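Local coordinates for putative alpha-L-fucosidase (Bacteroides thetaiotaomicron VPI-5482, PDB 3GZA), which probably hydrolyses alpha-L-fucosyl linkages, as a putative exported alpha-L-fucosidase of glycoside hydrolase family 29, at residues A[19-24]-A[305-310]; A[65-70]-A[331-336]; A[269-274]-A[281-286]; A[298-303]-A[337-342]. All coordinates share one frame; numbering follows the deposited sequence.

Interaction 1 of 4, residues A[19-24]-A[305-310]; sequences EAEMGA and KSVGRN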
loop_
_atom_site.group_PDB
_atom_site.type_symbol
_atom_site.label_atom_id
_atom_site.label_comp_id
_atom_site.label_asym_id
_atom_site.label_seq_id
_atom_site.Cartn_x
_atom_site.Cartn_y
_atom_site.Cartn_z
ATOM N N GLU A 19 28.843 -9.878 -24.968
ATOM C CA GLU A 19 28.506 -9.568 -26.372
ATOM C C GLU A 19 27.649 -8.333 -26.575
ATOM O O GLU A 19 27.730 -7.707 -27.622
ATOM C CB GLU A 19 27.805 -10.752 -27.009
ATOM C CG GLU A 19 28.670 -11.970 -27.067
ATOM C CD GLU A 19 27.862 -13.290 -27.274
ATOM O OE1 GLU A 19 26.664 -13.408 -26.839
ATOM O OE2 GLU A 19 28.472 -14.235 -27.800
ATOM N N ALA A 20 26.797 -8.014 -25.611
ATOM C CA ALA A 20 25.941 -6.836 -25.758
ATOM C C ALA A 20 26.736 -5.573 -25.865
ATOM O O ALA A 20 26.372 -4.698 -26.659
ATOM C CB ALA A 20 24.945 -6.741 -24.587
ATOM N N GLU A 21 27.783 -5.439 -25.035
ATOM C CA GLU A 21 28.644 -4.238 -24.956
ATOM C C GLU A 21 28.004 -3.005 -24.382
ATOM O O GLU A 21 28.636 -2.277 -23.647
ATOM C CB GLU A 21 29.342 -3.931 -26.283
ATOM C CG GLU A 21 30.237 -5.073 -26.789
ATOM C CD GLU A 21 30.912 -4.846 -28.108
ATOM O OE1 GLU A 21 30.746 -3.796 -28.712
ATOM O OE2 GLU A 21 31.554 -5.784 -28.604
HETATM N N MSE A 22 26.755 -2.738 -24.756
HETATM C CA MSE A 22 26.062 -1.569 -24.274
HETATM C C MSE A 22 24.611 -1.892 -24.012
HETATM O O MSE A 22 24.001 -2.709 -24.735
HETATM C CB MSE A 22 26.079 -0.497 -25.315
HETATM C CG MSE A 22 27.373 0.120 -25.581
HETATM SE SE MSE A 22 27.210 1.527 -26.950
HETATM C CE MSE A 22 26.073 2.688 -25.875
ATOM N N GLY A 23 24.082 -1.235 -22.999
ATOM C CA GLY A 23 22.667 -1.317 -22.659
ATOM C C GLY A 23 22.188 -0.033 -22.024
ATOM O O GLY A 23 22.981 0.871 -21.791
ATOM N N ALA A 24 20.890 0.026 -21.730
ATOM C CA ALA A 24 20.300 1.185 -21.093
ATOM C C ALA A 24 19.455 0.785 -19.896
ATOM O O ALA A 24 18.816 -0.277 -19.887
ATOM C CB ALA A 24 19.410 1.953 -22.086
ATOM N N LYS A 305 36.693 3.819 -22.739
ATOM C CA LYS A 305 37.175 3.450 -21.409
ATOM C C LYS A 305 36.224 2.525 -20.665
ATOM O O LYS A 305 36.327 2.356 -19.473
ATOM C CB LYS A 305 37.541 4.710 -20.592
ATOM C CG LYS A 305 38.738 5.466 -21.160
ATOM C CD LYS A 305 38.967 6.846 -20.535
ATOM C CE LYS A 305 40.240 7.557 -21.143
ATOM N NZ LYS A 305 40.194 9.058 -20.989
ATOM N N SER A 306 35.275 1.914 -21.369
ATOM C CA SER A 306 34.356 0.942 -20.794
ATOM C C SER A 306 34.353 -0.220 -21.740
ATOM O O SER A 306 35.083 -1.167 -21.489
ATOM C CB SER A 306 32.940 1.470 -20.540
ATOM O OG SER A 306 32.414 2.122 -21.681
ATOM N N VAL A 307 33.610 -0.110 -22.849
ATOM C CA VAL A 307 33.580 -1.147 -23.863
ATOM C C VAL A 307 35.014 -1.465 -24.329
ATOM O O VAL A 307 35.372 -2.623 -24.560
ATOM C CB VAL A 307 32.696 -0.737 -25.038
ATOM C CG1 VAL A 307 32.757 -1.821 -26.195
ATOM C CG2 VAL A 307 31.235 -0.462 -24.543
ATOM N N GLY A 308 35.870 -0.453 -24.438
ATOM C CA GLY A 308 37.276 -0.657 -24.830
ATOM C C GLY A 308 38.240 -1.119 -23.760
ATOM O O GLY A 308 39.436 -1.280 -24.012
ATOM N N ARG A 309 37.697 -1.309 -22.563
ATOM C CA ARG A 309 38.389 -1.822 -21.384
ATOM C C ARG A 309 37.638 -3.059 -20.820
ATOM O O ARG A 309 37.685 -3.334 -19.632
ATOM C CB ARG A 309 38.542 -0.736 -20.297
ATOM C CG ARG A 309 39.522 0.300 -20.625
ATOM C CD ARG A 309 39.677 1.329 -19.520
ATOM N NE ARG A 309 40.658 2.336 -19.901
ATOM C CZ ARG A 309 40.953 3.391 -19.145
ATOM N NH1 ARG A 309 40.374 3.578 -17.984
ATOM N NH2 ARG A 309 41.822 4.278 -19.570
ATOM N N ASN A 310 36.979 -3.830 -21.690
ATOM C CA ASN A 310 36.394 -5.108 -21.291
ATOM C C ASN A 310 35.291 -4.976 -20.261
ATOM O O ASN A 310 35.162 -5.791 -19.365
ATOM C CB ASN A 310 37.503 -6.017 -20.702
ATOM C CG ASN A 310 37.090 -7.471 -20.602
ATOM O OD1 ASN A 310 36.237 -7.961 -21.376
ATOM N ND2 ASN A 310 37.764 -8.211 -19.683
#

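Interaction 2 of 4, residues A[65-70]-A[331-336]; sequences VQAAKA and QRLKEM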
loop_
_atom_site.group_PDB
_atom_site.type_symbol
_atom_site.label_atom_id
_atom_site.label_comp_id
_atom_site.label_asym_id
_atom_site.label_seq_id
_atom_site.Cartn_x
_atom_site.Cartn_y
_atom_site.Cartn_z
ATOM N N VAL A 65 12.762 2.595 -26.401
ATOM C CA VAL A 65 13.584 1.538 -26.892
ATOM C C VAL A 65 14.292 1.964 -28.166
ATOM O O VAL A 65 15.477 1.704 -28.352
ATOM C CB VAL A 65 12.773 0.237 -27.055
ATOM C CG1 VAL A 65 13.603 -0.862 -27.746
ATOM C CG2 VAL A 65 12.317 -0.233 -25.672
ATOM N N GLN A 66 13.608 2.649 -29.064
ATOM C CA GLN A 66 14.278 3.093 -30.269
ATOM C C GLN A 66 15.360 4.089 -29.969
ATOM O O GLN A 66 16.382 4.111 -30.632
ATOM C CB GLN A 66 13.280 3.752 -31.223
ATOM C CG GLN A 66 12.355 2.746 -31.873
ATOM C CD GLN A 66 11.281 3.397 -32.690
ATOM O OE1 GLN A 66 10.349 4.034 -32.155
ATOM N NE2 GLN A 66 11.394 3.245 -33.988
ATOM N N ALA A 67 15.131 4.933 -28.972
ATOM C CA ALA A 67 16.123 5.943 -28.611
ATOM C C ALA A 67 17.408 5.265 -28.118
ATOM O O ALA A 67 18.496 5.616 -28.541
ATOM C CB ALA A 67 15.602 6.891 -27.534
ATOM N N ALA A 68 17.265 4.239 -27.287
ATOM C CA ALA A 68 18.420 3.477 -26.735
ATOM C C ALA A 68 19.123 2.682 -27.851
ATOM O O ALA A 68 20.351 2.581 -27.934
ATOM C CB ALA A 68 17.911 2.566 -25.663
ATOM N N LYS A 69 18.324 2.077 -28.714
ATOM C CA LYS A 69 18.861 1.303 -29.784
ATOM C C LYS A 69 19.760 2.134 -30.668
ATOM O O LYS A 69 20.787 1.657 -31.137
ATOM C CB LYS A 69 17.727 0.677 -30.616
ATOM C CG LYS A 69 18.198 -0.131 -31.797
ATOM C CD LYS A 69 17.043 -0.880 -32.452
ATOM C CE LYS A 69 17.532 -1.804 -33.564
ATOM N NZ LYS A 69 16.419 -2.466 -34.290
ATOM N N ALA A 70 19.389 3.395 -30.865
ATOM C CA ALA A 70 20.178 4.280 -31.748
ATOM C C ALA A 70 21.590 4.543 -31.240
ATOM O O ALA A 70 22.452 4.986 -32.004
ATOM C CB ALA A 70 19.449 5.602 -31.985
ATOM N N GLN A 331 18.424 12.545 -29.612
ATOM C CA GLN A 331 19.329 12.967 -30.677
ATOM C C GLN A 331 20.764 12.648 -30.271
ATOM O O GLN A 331 21.525 12.189 -31.082
ATOM C CB GLN A 331 19.136 14.434 -31.004
ATOM C CG GLN A 331 20.124 15.037 -31.963
ATOM C CD GLN A 331 20.151 14.347 -33.328
ATOM O OE1 GLN A 331 19.145 13.792 -33.798
ATOM N NE2 GLN A 331 21.307 14.400 -33.975
ATOM N N ARG A 332 21.138 12.944 -29.032
ATOM C CA ARG A 332 22.509 12.677 -28.558
ATOM C C ARG A 332 22.848 11.192 -28.606
ATOM O O ARG A 332 23.975 10.806 -28.908
ATOM C CB ARG A 332 22.704 13.184 -27.125
ATOM C CG ARG A 332 24.094 13.018 -26.554
ATOM C CD ARG A 332 25.205 13.692 -27.426
ATOM N NE ARG A 332 24.860 15.001 -28.013
ATOM C CZ ARG A 332 24.848 16.157 -27.353
ATOM N NH1 ARG A 332 25.107 16.207 -26.054
ATOM N NH2 ARG A 332 24.491 17.258 -27.963
ATOM N N LEU A 333 21.887 10.371 -28.217
ATOM C CA LEU A 333 22.012 8.934 -28.301
ATOM C C LEU A 333 22.263 8.486 -29.736
ATOM O O LEU A 333 23.138 7.646 -29.970
ATOM C CB LEU A 333 20.777 8.254 -27.715
ATOM C CG LEU A 333 20.651 8.349 -26.195
ATOM C CD1 LEU A 333 19.232 7.983 -25.709
ATOM C CD2 LEU A 333 21.714 7.509 -25.422
ATOM N N LYS A 334 21.508 9.032 -30.677
ATOM C CA LYS A 334 21.705 8.689 -32.083
ATOM C C LYS A 334 23.106 9.095 -32.512
ATOM O O LYS A 334 23.821 8.348 -33.212
ATOM C CB LYS A 334 20.652 9.368 -32.944
ATOM C CG LYS A 334 20.873 9.126 -34.437
ATOM C CD LYS A 334 19.909 9.981 -35.206
ATOM C CE LYS A 334 19.969 9.736 -36.695
ATOM N NZ LYS A 334 21.218 10.255 -37.285
ATOM N N GLU A 335 23.517 10.303 -32.121
ATOM C CA GLU A 335 24.853 10.771 -32.455
ATOM C C GLU A 335 25.945 9.800 -31.926
ATOM O O GLU A 335 26.955 9.572 -32.605
ATOM C CB GLU A 335 25.090 12.178 -31.913
ATOM C CG GLU A 335 24.261 13.273 -32.580
ATOM C CD GLU A 335 24.287 14.590 -31.873
ATOM O OE1 GLU A 335 24.953 14.708 -30.823
ATOM O OE2 GLU A 335 23.601 15.529 -32.386
HETATM N N MSE A 336 25.758 9.272 -30.716
HETATM C CA MSE A 336 26.710 8.314 -30.109
HETATM C C MSE A 336 26.824 7.032 -30.938
HETATM O O MSE A 336 27.911 6.603 -31.290
HETATM C CB MSE A 336 26.296 7.984 -28.699
HETATM C CG MSE A 336 27.300 7.141 -27.990
HETATM SE SE MSE A 336 26.781 6.714 -26.220
HETATM C CE MSE A 336 28.331 5.833 -25.607
#

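Interaction 3 of 4, residues A[269-274]-A[281-286]; sequences MADTPL and HEWFWE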
loop_
_atom_site.group_PDB
_atom_site.type_symbol
_atom_site.label_atom_id
_atom_site.label_comp_id
_atom_site.label_asym_id
_atom_site.label_seq_id
_atom_site.Cartn_x
_atom_site.Cartn_y
_atom_site.Cartn_z
HETATM N N MSE A 269 30.943 -4.189 -15.135
HETATM C CA MSE A 269 29.876 -3.325 -15.600
HETATM C C MSE A 269 30.300 -1.876 -15.352
HETATM O O MSE A 269 30.849 -1.551 -14.316
HETATM C CB MSE A 269 28.603 -3.587 -14.818
HETATM C CG MSE A 269 27.482 -2.811 -15.243
HETATM SE SE MSE A 269 27.113 -1.219 -14.150
HETATM C CE MSE A 269 26.144 -2.116 -12.762
ATOM N N ALA A 270 30.111 -1.017 -16.355
ATOM C CA ALA A 270 30.308 0.435 -16.225
ATOM C C ALA A 270 28.945 1.063 -16.376
ATOM O O ALA A 270 28.076 0.527 -17.081
ATOM C CB ALA A 270 31.256 0.967 -17.311
ATOM N N ASP A 271 28.692 2.175 -15.676
ATOM C CA ASP A 271 27.415 2.838 -15.833
ATOM C C ASP A 271 27.535 4.337 -15.608
ATOM O O ASP A 271 28.470 4.784 -14.936
ATOM C CB ASP A 271 26.275 2.217 -14.989
ATOM C CG ASP A 271 26.426 2.350 -13.478
ATOM O OD1 ASP A 271 27.452 2.762 -12.922
ATOM O OD2 ASP A 271 25.419 1.968 -12.796
ATOM N N THR A 272 26.586 5.058 -16.194
ATOM C CA THR A 272 26.534 6.499 -16.019
ATOM C C THR A 272 25.185 7.009 -16.472
ATOM O O THR A 272 24.607 6.502 -17.392
ATOM C CB THR A 272 27.615 7.230 -16.850
ATOM O OG1 THR A 272 27.526 8.663 -16.660
ATOM C CG2 THR A 272 27.523 6.924 -18.370
ATOM N N PRO A 273 24.692 8.019 -15.775
ATOM C CA PRO A 273 23.529 8.698 -16.341
ATOM C C PRO A 273 23.969 9.399 -17.632
ATOM O O PRO A 273 25.130 9.799 -17.749
ATOM C CB PRO A 273 23.206 9.784 -15.318
ATOM C CG PRO A 273 24.223 9.808 -14.366
ATOM C CD PRO A 273 25.133 8.624 -14.500
ATOM N N LEU A 274 23.061 9.511 -18.604
ATOM C CA LEU A 274 23.326 10.366 -19.761
ATOM C C LEU A 274 23.393 11.840 -19.331
ATOM O O LEU A 274 24.203 12.607 -19.849
ATOM C CB LEU A 274 22.237 10.163 -20.803
ATOM C CG LEU A 274 22.307 11.055 -22.027
ATOM C CD1 LEU A 274 23.656 10.886 -22.811
ATOM C CD2 LEU A 274 21.074 10.820 -22.955
ATOM N N HIS A 281 24.248 14.864 -12.282
ATOM C CA HIS A 281 24.461 13.403 -12.341
ATOM C C HIS A 281 23.104 12.788 -12.049
ATOM O O HIS A 281 22.851 12.294 -10.920
ATOM C CB HIS A 281 25.537 13.015 -11.312
ATOM C CG HIS A 281 25.986 11.589 -11.374
ATOM N ND1 HIS A 281 26.991 11.169 -12.214
ATOM C CD2 HIS A 281 25.540 10.489 -10.728
ATOM C CE1 HIS A 281 27.143 9.853 -12.077
ATOM N NE2 HIS A 281 26.277 9.421 -11.177
ATOM N N GLU A 282 22.237 12.796 -13.067
ATOM C CA GLU A 282 20.832 12.523 -12.848
ATOM C C GLU A 282 20.322 11.237 -13.481
ATOM O O GLU A 282 20.266 11.142 -14.689
ATOM C CB GLU A 282 19.996 13.685 -13.375
ATOM C CG GLU A 282 20.494 15.023 -12.873
ATOM C CD GLU A 282 20.747 15.113 -11.362
ATOM O OE1 GLU A 282 19.824 14.864 -10.536
ATOM O OE2 GLU A 282 21.855 15.549 -10.971
ATOM N N TRP A 283 19.922 10.279 -12.638
ATOM C CA TRP A 283 19.369 9.024 -13.113
ATOM C C TRP A 283 17.887 9.185 -13.471
ATOM O O TRP A 283 17.326 8.371 -14.197
ATOM C CB TRP A 283 19.546 7.935 -12.072
ATOM C CG TRP A 283 20.950 7.489 -11.895
ATOM C CD1 TRP A 283 21.782 7.852 -10.904
ATOM C CD2 TRP A 283 21.706 6.606 -12.754
ATOM N NE1 TRP A 283 23.006 7.241 -11.060
ATOM C CE2 TRP A 283 22.988 6.487 -12.204
ATOM C CE3 TRP A 283 21.397 5.878 -13.903
ATOM C CZ2 TRP A 283 23.984 5.663 -12.753
ATOM C CZ3 TRP A 283 22.388 5.132 -14.487
ATOM C CH2 TRP A 283 23.648 4.979 -13.888
ATOM N N PHE A 284 17.244 10.186 -12.912
ATOM C CA PHE A 284 15.823 10.514 -13.191
ATOM C C PHE A 284 15.619 11.827 -13.931
ATOM O O PHE A 284 16.443 12.756 -13.856
ATOM C CB PHE A 284 15.045 10.637 -11.853
ATOM C CG PHE A 284 14.817 9.339 -11.122
ATOM C CD1 PHE A 284 13.747 8.552 -11.468
ATOM C CD2 PHE A 284 15.643 8.932 -10.079
ATOM C CE1 PHE A 284 13.474 7.380 -10.757
ATOM C CE2 PHE A 284 15.402 7.775 -9.415
ATOM C CZ PHE A 284 14.327 6.962 -9.781
ATOM N N TRP A 285 14.503 11.897 -14.638
ATOM C CA TRP A 285 14.083 13.143 -15.259
ATOM C C TRP A 285 13.720 14.129 -14.169
ATOM O O TRP A 285 12.964 13.823 -13.259
ATOM C CB TRP A 285 12.892 12.929 -16.184
ATOM C CG TRP A 285 12.629 14.153 -16.994
ATOM C CD1 TRP A 285 13.130 14.434 -18.246
ATOM C CD2 TRP A 285 11.881 15.325 -16.599
ATOM N NE1 TRP A 285 12.727 15.681 -18.641
ATOM C CE2 TRP A 285 11.952 16.238 -17.660
ATOM C CE3 TRP A 285 11.141 15.676 -15.456
ATOM C CZ2 TRP A 285 11.349 17.486 -17.605
ATOM C CZ3 TRP A 285 10.556 16.941 -15.411
ATOM C CH2 TRP A 285 10.648 17.803 -16.501
ATOM N N GLU A 286 14.215 15.346 -14.322
ATOM C CA GLU A 286 13.996 16.467 -13.430
ATOM C C GLU A 286 13.861 17.700 -14.319
ATOM O O GLU A 286 14.361 17.723 -15.443
ATOM C CB GLU A 286 15.163 16.643 -12.454
ATOM C CG GLU A 286 15.382 15.486 -11.579
ATOM C CD GLU A 286 16.713 15.526 -10.959
ATOM O OE1 GLU A 286 16.903 16.305 -10.029
ATOM O OE2 GLU A 286 17.580 14.737 -11.385
#

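Interaction 4 of 4, residues A[298-303]-A[337-342]; sequences TLMDKY and GDEINR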
loop_
_atom_site.group_PDB
_atom_site.type_symbol
_atom_site.label_atom_id
_atom_site.label_comp_id
_atom_site.label_asym_id
_atom_site.label_seq_id
_atom_site.Cartn_x
_atom_site.Cartn_y
_atom_site.Cartn_z
ATOM N N THR A 298 32.509 13.511 -24.845
ATOM C CA THR A 298 32.608 12.844 -23.540
ATOM C C THR A 298 32.075 11.417 -23.556
ATOM O O THR A 298 32.714 10.504 -22.997
ATOM C CB THR A 298 31.905 13.690 -22.473
ATOM O OG1 THR A 298 32.460 15.006 -22.523
ATOM C CG2 THR A 298 32.169 13.102 -21.088
ATOM N N LEU A 299 30.944 11.198 -24.227
ATOM C CA LEU A 299 30.395 9.859 -24.366
ATOM C C LEU A 299 31.352 8.908 -25.092
ATOM O O LEU A 299 31.421 7.723 -24.757
ATOM C CB LEU A 299 29.049 9.925 -25.102
ATOM C CG LEU A 299 27.898 10.553 -24.324
ATOM C CD1 LEU A 299 26.665 10.760 -25.222
ATOM C CD2 LEU A 299 27.592 9.710 -23.032
HETATM N N MSE A 300 32.046 9.415 -26.098
HETATM C CA MSE A 300 33.011 8.600 -26.830
HETATM C C MSE A 300 34.211 8.249 -25.962
HETATM O O MSE A 300 34.700 7.130 -26.026
HETATM C CB MSE A 300 33.428 9.268 -28.116
HETATM C CG MSE A 300 32.298 9.388 -29.089
HETATM SE SE MSE A 300 31.302 7.741 -29.490
HETATM C CE MSE A 300 32.846 6.612 -30.054
ATOM N N ASP A 301 34.679 9.193 -25.152
ATOM C CA ASP A 301 35.774 8.947 -24.196
ATOM C C ASP A 301 35.300 7.808 -23.259
ATOM O O ASP A 301 36.037 6.833 -23.012
ATOM C CB ASP A 301 36.024 10.255 -23.409
ATOM C CG ASP A 301 37.123 10.151 -22.327
ATOM O OD1 ASP A 301 38.228 9.645 -22.602
ATOM O OD2 ASP A 301 36.891 10.664 -21.174
ATOM N N LYS A 302 34.058 7.890 -22.776
ATOM C CA LYS A 302 33.552 6.852 -21.872
ATOM C C LYS A 302 33.440 5.511 -22.562
ATOM O O LYS A 302 33.809 4.470 -21.980
ATOM C CB LYS A 302 32.245 7.273 -21.221
ATOM C CG LYS A 302 32.415 8.494 -20.302
ATOM C CD LYS A 302 31.103 8.914 -19.697
ATOM C CE LYS A 302 31.304 10.191 -18.852
ATOM N NZ LYS A 302 32.498 10.109 -17.962
ATOM N N TYR A 303 32.915 5.496 -23.774
ATOM C CA TYR A 303 32.826 4.245 -24.559
ATOM C C TYR A 303 34.188 3.562 -24.653
ATOM O O TYR A 303 34.314 2.341 -24.406
ATOM C CB TYR A 303 32.302 4.601 -25.975
ATOM C CG TYR A 303 32.194 3.391 -26.907
ATOM C CD1 TYR A 303 31.097 2.556 -26.849
ATOM C CD2 TYR A 303 33.172 3.120 -27.835
ATOM C CE1 TYR A 303 30.989 1.447 -27.665
ATOM C CE2 TYR A 303 33.069 2.044 -28.664
ATOM C CZ TYR A 303 31.992 1.222 -28.574
ATOM O OH TYR A 303 31.888 0.106 -29.413
ATOM N N GLY A 337 25.684 6.449 -31.289
ATOM C CA GLY A 337 25.672 5.258 -32.114
ATOM C C GLY A 337 26.277 5.522 -33.465
ATOM O O GLY A 337 27.059 4.704 -33.970
ATOM N N ASP A 338 25.935 6.660 -34.076
ATOM C CA ASP A 338 26.497 7.002 -35.389
ATOM C C ASP A 338 28.030 7.157 -35.355
ATOM O O ASP A 338 28.728 6.760 -36.312
ATOM C CB ASP A 338 25.883 8.317 -35.888
ATOM C CG ASP A 338 24.428 8.184 -36.293
ATOM O OD1 ASP A 338 23.889 7.046 -36.376
ATOM O OD2 ASP A 338 23.813 9.261 -36.502
ATOM N N GLU A 339 28.546 7.683 -34.235
ATOM C CA GLU A 339 29.948 7.958 -34.107
ATOM C C GLU A 339 30.704 6.657 -33.792
ATOM O O GLU A 339 31.806 6.445 -34.290
ATOM C CB GLU A 339 30.196 9.071 -33.115
ATOM C CG GLU A 339 31.643 9.388 -32.914
ATOM C CD GLU A 339 32.348 9.957 -34.125
ATOM O OE1 GLU A 339 31.695 10.316 -35.122
ATOM O OE2 GLU A 339 33.591 10.030 -34.097
ATOM N N ILE A 340 30.106 5.766 -33.021
ATOM C CA ILE A 340 30.716 4.454 -32.795
ATOM C C ILE A 340 30.848 3.752 -34.125
ATOM O O ILE A 340 31.906 3.179 -34.432
ATOM C CB ILE A 340 29.898 3.593 -31.834
ATOM C CG1 ILE A 340 29.965 4.195 -30.424
ATOM C CG2 ILE A 340 30.438 2.175 -31.784
ATOM C CD1 ILE A 340 28.846 3.637 -29.468
ATOM N N ASN A 341 29.791 3.806 -34.939
ATOM C CA ASN A 341 29.862 3.196 -36.265
ATOM C C ASN A 341 30.868 3.871 -37.172
ATOM O O ASN A 341 31.624 3.189 -37.885
ATOM C CB ASN A 341 28.495 3.155 -36.911
ATOM C CG ASN A 341 27.582 2.122 -36.264
ATOM O OD1 ASN A 341 28.062 1.137 -35.675
ATOM N ND2 ASN A 341 26.267 2.315 -36.394
ATOM N N ARG A 342 30.893 5.201 -37.150
ATOM C CA ARG A 342 31.856 5.917 -37.973
ATOM C C ARG A 342 33.309 5.518 -37.661
ATOM O O ARG A 342 34.137 5.325 -38.578
ATOM C CB ARG A 342 31.714 7.419 -37.791
ATOM C CG ARG A 342 32.431 8.187 -38.880
ATOM C CD ARG A 342 32.428 9.679 -38.608
ATOM N NE ARG A 342 33.279 10.018 -37.472
ATOM C CZ ARG A 342 34.600 10.150 -37.510
ATOM N NH1 ARG A 342 35.283 10.037 -38.646
ATOM N NH2 ARG A 342 35.255 10.434 -36.387
#

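Interaction 1 of 4, residues A[19-24]-A[305-310]
V307 sets its two methyl groups against E21 and M22 at the end of a TIM barrel where strands 22-26 and 312-317, the first and last of the barrel, begin side by side. The branches of the valine divide the work. With CG1 anti to the backbone N (chi1 175°), that methyl lies across the E21 side chain, 4.0 Å from E21 CB and 3.8 Å from E21 OE1. The other methyl faces the backbone: V307 CG2 comes within 3.3 Å of the carbonyl oxygen E21 O, a close van der Waals approach, and within 4.0 Å of M22 CG. The joint is thus van der Waals packing of a valine on a backbone carbonyl, a glutamate chain and M22 CG, and the valine crosses both partner side chains at about a right angle.

Each side of the joint has its own support. E21, just past helix 15-20, takes a positive phi (69°) and leads into strand 22-26; E21 and G23 bond through their backbones to the parallel neighbour, strand 312-317. The extended side chain of E21 carries OE2 to H407 and K408, in the loop leading into strand 409-418 of the C-terminal beta-sandwich, and V307 also touches K408, so the barrel joint takes part in an interdomain contact. M22, a selenomethionine, runs on toward Y303, M336 and I340 under the outer helices. V307 itself occupies the second position of a type I beta turn, closed by R309 N to S306 O at 2.8 Å.

Interaction 2 of 4, residues A[65-70]-A[331-336]
In the outer helical layer of the TIM barrel, A67 of helix 61-69 and A70 close behind it pack against L333 and K334 of helix 327-344. Helix 61-69 lies between strands 22-26 and 75-79 in the chain, and helix 327-344 follows strand 312-317, so the two pack outside the point where the first and last strands of the barrel pair. Small residues make the meeting close: the CA atoms of A70 and K334 lie 4.7 Å apart.

L333 enters from the late helix. Its CB rests 3.6 Å from A67 O, and because CG stands anti to the carbonyl carbon (chi1 -71°) the branch runs on past that carbonyl until L333 CD1 meets A67 CB at 4.2 Å. Beside it, the methyl A70 CB sits against the backbone, 3.8 Å from K334 CA. Only the root of the lysine takes part; K334 CB lies 4.1 Å from A70 CB, while the rest of the chain leads off to a salt bridge between NZ and D338.

The side of helix 327-344 turned from the contact is tied by polar groups within the helix. E335 OE1 receives R332 NE at 2.8 Å as a salt bridge on its syn side, and E335 OE2 takes Q331 NE2 at 3.0 Å on its anti side, so both carboxylate oxygens are held. Beneath the two helices lie the paired strands 22-26 and 312-317: A68 packs on A24, F26 and L317, and L333 on L315 and L317.

Interaction 3 of 4, residues A[269-274]-A[281-286]
Strand 264-273 ends at P273, and the chain, after a short excursion, passes back beside it as an irregular loop, closest where the CA atoms of P273 and W283 are 5.3 Å apart. The proline is the centre of the contact, its ring presented to two aromatic rings. P273 CG sits almost squarely over the imidazole of H281, 3.6 Å from the ring centroid and 6° off its normal, a CH-pi contact. P273 CD makes a second one with the six-membered ring of W283, offset toward the rim, 3.9 Å from that centroid. P273 CB approaches the backbone oxygen E282 O at 3.3 Å.

This is the C-terminal end of the barrel strands, the end at which TIM-barrel glycosidases carry their active sites; a buffer molecule bound near H281 and an ethanediol near W283 are consistent with a pocket here. E223 helps fix the rotation of both rings, its OE1 accepting from H281 NE2 and from W283 NE1. Farther on, F284 meets the ring of H31, a sodium ligand, edge-to-face.

D271 comes to the indole from the strand: with CG between the backbone N and the carbonyl carbon (chi1 66°), OD2 lies 3.7 Å from W283 CH2, the carboxylate and ring planes 51° apart. Its other oxygen, OD1, accepts a hydrogen bond from W219 NE1.

Interaction 4 of 4, residues A[298-303]-A[337-342]
I340 lies over one face of the Y303 ring, while the selenomethionine M300 folds against I340 and E339 from the same helix as the tyrosine. The isoleucine has the largest share of the contact, and each branch has its own task. CG1 stands over the centre of the Y303 ring; CD1 continues toward one side of the ring, 3.6 Å from Y303 CE1, in a CH-pi contact. CG2 leaves in the other direction, to 3.5 Å from Y303 OH. The tyrosine, with CG anti to its N (chi1 179°), reaches out from helix 296-304 so that the ring face and the OH end both meet I340.

M300 behaves differently. Two successive bends, at chi2 (-52°) and chi3, curl the chain back on itself, so that its middle and its end both make contact: M300 SE is 3.8 Å from E339 CG, and M300 CE is 3.8 Å from I340 CG1. The two helices belong to the outer layer of the TIM barrel and come before and after strand 312-317 in the chain; the axes of the two segments pass 10.6 Å apart at a signed angle of -56°, with side chains of both helices filling the gap.

E339 gives only the root of its side chain to this packing. A bend at chi2 swings the carboxylate toward R342, which grips it side-on in the guanidinium plane, R342 NE to E339 OE1 at 2.8 Å and R342 NH2 to E339 OE2 at 2.9 Å. The second oxygen also pairs with R343 NE.

Interactions 1 and 3 are buried and lie toward opposite ends of the barrel strands, whereas 2 and 4 are partly buried contacts of the helical layer outside them. Helix 327-344 serves both 2 and 4, meeting helix 61-69 through small residues in one and helix 296-304 through an isoleucine, a bent selenomethionine and a tyrosine ring in the other. Their chemistry follows their place: aliphatic groups against backbone carbonyls in 1 and 2, with aromatic CH-pi contacts added in 4 and prevailing in 3, beside the probable pocket. Interactions 1, 2 and 4 form one continuous core through M22, which reaches M336, Y303 and I340; L274 carries that core to interaction 3 by touching L333 and L299.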